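Local coordinates for protein Ifi204 (PDB 5YZW) that probably senses foreign DNA in the innate immune response, binding it through a HIN domain built of two OB-type folds, at residues A[172-175]-A[180-183]. Residues are numbered along the deposited sequence; the frame is centred on the assembly and turned at random.
Sequences ELTS and WQLR
Glu172 and Arg183 form the first hydrogen-bonded pair of an antiparallel beta hairpin in the second OB-type fold of the HIN domain: Arg183 N reaches Glu172 O at 2.8 Å, and the reciprocal bond from Glu172 N to Arg183 O is nearly straight (174°). Strand 145-151 flanks 180-183 and strand 119-132 flanks 171-175, so the hairpin lies within a larger curled sheet. Leu173, in a non-hydrogen-bonded pair with Leu182, is buried against Met147 and Val120. With CG anti to the backbone N (chi1 170°), Leu173 CD1 lies 3.7 Å from Trp180 CE3 and 4.1 Å from Leu182 CD2. Thr174 repeats the paired backbone bonds with Gln181, and on the face shared by these two and Arg183 its hydroxyl joins both side chains. In the modelled conformer of Gln181, Thr174 OG1 donates to Gln181 OE1 (2.9 Å), in the carbonyl plane and on a lone pair; it accepts from Arg183 NE (2.9 Å), lying close to the guanidinium plane. Donating to one and accepting from the other would set the direction of the hydroxyl proton, while CG2 packs on Arg183 CD. A valine here would probably leave Arg183 NE, and Gln181 OE1 in this conformer, without their shared hydroxyl, and the guanidinium freer to turn. Ser175 closes the ladder opposite Trp180, whose indole also meets the Phe112 ring. Ser175 OG bonds Arg116 NE, while its CB makes a CH-pi contact over the indole face, 3.9 Å from the six-membered ring centroid of Trp180 and 14° off the normal.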
ATOM      1  N   GLU A 172       7.880  -1.664   5.690  1.00 50.50           N
ATOM      2  CA  GLU A 172       7.891  -1.932   7.129  1.00 43.13           C
ATOM      3  C   GLU A 172       8.710  -0.891   7.870  1.00 53.67           C
ATOM      4  O   GLU A 172       9.861  -0.623   7.515  1.00 54.58           O
ATOM      5  CB  GLU A 172       8.420  -3.329   7.464  1.00 49.36           C
ATOM      6  CG  GLU A 172       8.399  -3.630   8.977  1.00 47.24           C
ATOM      7  CD  GLU A 172       8.772  -5.074   9.335  1.00 62.20           C
ATOM      8  OE1 GLU A 172       9.002  -5.889   8.420  1.00 60.63           O
ATOM      9  OE2 GLU A 172       8.861  -5.390  10.545  1.00 66.96           O
ATOM     10  N   LEU A 173       8.119  -0.334   8.921  1.00 44.03           N
ATOM     11  CA  LEU A 173       8.771   0.696   9.714  1.00 47.42           C
ATOM     12  C   LEU A 173       9.682   0.001  10.711  1.00 46.17           C
ATOM     13  O   LEU A 173       9.232  -0.854  11.481  1.00 48.46           O
ATOM     14  CB  LEU A 173       7.734   1.560  10.435  1.00 51.33           C
ATOM     15  CG  LEU A 173       8.269   2.522  11.486  1.00 52.78           C
ATOM     16  CD1 LEU A 173       8.990   3.607  10.727  1.00 44.10           C
ATOM     17  CD2 LEU A 173       7.131   3.137  12.312  1.00 52.60           C
ATOM     18  N   THR A 174      10.968   0.326  10.673  1.00 46.46           N
ATOM     19  CA  THR A 174      11.925  -0.285  11.575  1.00 49.83           C
ATOM     20  C   THR A 174      12.828   0.807  12.126  1.00 58.26           C
ATOM     21  O   THR A 174      12.849   1.936  11.626  1.00 49.10           O
ATOM     22  CB  THR A 174      12.754  -1.373  10.870  1.00 56.65           C
ATOM     23  OG1 THR A 174      13.714  -0.757  10.019  1.00 59.44           O
ATOM     24  CG2 THR A 174      11.866  -2.275  10.001  1.00 51.26           C
ATOM     25  N   SER A 175      13.575   0.473  13.173  1.00 59.25           N
ATOM     26  CA  SER A 175      14.587   1.395  13.656  1.00 63.21           C
ATOM     27  C   SER A 175      15.875   0.645  13.950  1.00 64.91           C
ATOM     28  O   SER A 175      15.877  -0.565  14.194  1.00 57.03           O
ATOM     29  CB  SER A 175      14.110   2.169  14.897  1.00 69.53           C
ATOM     30  OG  SER A 175      14.041   1.339  16.036  1.00 73.96           O
ATOM     31  N   TRP A 180      15.591   5.827  11.764  1.00 60.08           N
ATOM     32  CA  TRP A 180      14.452   5.012  11.388  1.00 62.90           C
ATOM     33  C   TRP A 180      14.516   4.699   9.899  1.00 63.38           C
ATOM     34  O   TRP A 180      15.089   5.459   9.113  1.00 61.51           O
ATOM     35  CB  TRP A 180      13.140   5.725  11.719  1.00 66.29           C
ATOM     36  CG  TRP A 180      12.879   5.896  13.185  1.00 66.66           C
ATOM     37  CD1 TRP A 180      13.473   6.794  14.023  1.00 70.89           C
ATOM     38  CD2 TRP A 180      11.948   5.155  13.986  1.00 70.87           C
ATOM     39  NE1 TRP A 180      12.972   6.658  15.295  1.00 73.03           N
ATOM     40  CE2 TRP A 180      12.035   5.657  15.299  1.00 69.29           C
ATOM     41  CE3 TRP A 180      11.053   4.111  13.723  1.00 78.38           C
ATOM     42  CZ2 TRP A 180      11.257   5.153  16.345  1.00 66.71           C
ATOM     43  CZ3 TRP A 180      10.274   3.616  14.768  1.00 75.60           C
ATOM     44  CH2 TRP A 180      10.386   4.135  16.059  1.00 71.84           C
ATOM     45  N   GLN A 181      13.912   3.575   9.515  1.00 50.79           N
ATOM     46  CA  GLN A 181      13.936   3.101   8.138  0.63 44.97           C
ATOM     47  C   GLN A 181      12.556   2.592   7.741  1.00 55.92           C
ATOM     48  O   GLN A 181      11.780   2.134   8.586  1.00 53.99           O
ATOM     49  CB  GLN A 181      14.954   1.969   7.938  0.63 48.33           C
ATOM     50  CG  GLN A 181      16.377   2.286   8.446  0.63 53.90           C
ATOM     51  CD  GLN A 181      16.558   1.967   9.923  0.63 58.64           C
ATOM     52  OE1 GLN A 181      15.879   1.093  10.468  0.63 52.34           O
ATOM     53  NE2 GLN A 181      17.465   2.690  10.583  0.63 57.99           N
ATOM     54  N   LEU A 182      12.271   2.665   6.449  1.00 52.98           N
ATOM     55  CA  LEU A 182      11.150   1.978   5.825  1.00 47.69           C
ATOM     56  C   LEU A 182      11.774   0.922   4.921  1.00 53.50           C
ATOM     57  O   LEU A 182      12.415   1.255   3.915  1.00 60.14           O
ATOM     58  CB  LEU A 182      10.271   2.950   5.049  1.00 48.96           C
ATOM     59  CG  LEU A 182       9.496   3.964   5.888  1.00 55.69           C
ATOM     60  CD1 LEU A 182       8.873   5.003   4.968  1.00 50.58           C
ATOM     61  CD2 LEU A 182       8.417   3.242   6.683  1.00 60.98           C
ATOM     62  N   ARG A 183      11.618  -0.340   5.306  1.00 53.24           N
ATOM     63  CA  ARG A 183      12.222  -1.467   4.615  1.00 45.00           C
ATOM     64  C   ARG A 183      11.245  -2.097   3.634  1.00 53.51           C
ATOM     65  O   ARG A 183      10.110  -2.439   3.994  1.00 47.51           O
ATOM     66  CB  ARG A 183      12.686  -2.513   5.630  1.00 50.69           C
ATOM     67  CG  ARG A 183      14.092  -2.303   6.126  1.00 61.26           C
ATOM     68  CD  ARG A 183      14.330  -3.068   7.397  1.00 60.24           C
ATOM     69  NE  ARG A 183      15.341  -2.396   8.213  1.00 70.26           N
ATOM     70  CZ  ARG A 183      16.654  -2.493   8.005  1.00 71.39           C
ATOM     71  NH1 ARG A 183      17.116  -3.230   7.003  1.00 73.25           N
ATOM     72  NH2 ARG A 183      17.501  -1.847   8.797  1.00 69.48           N
TER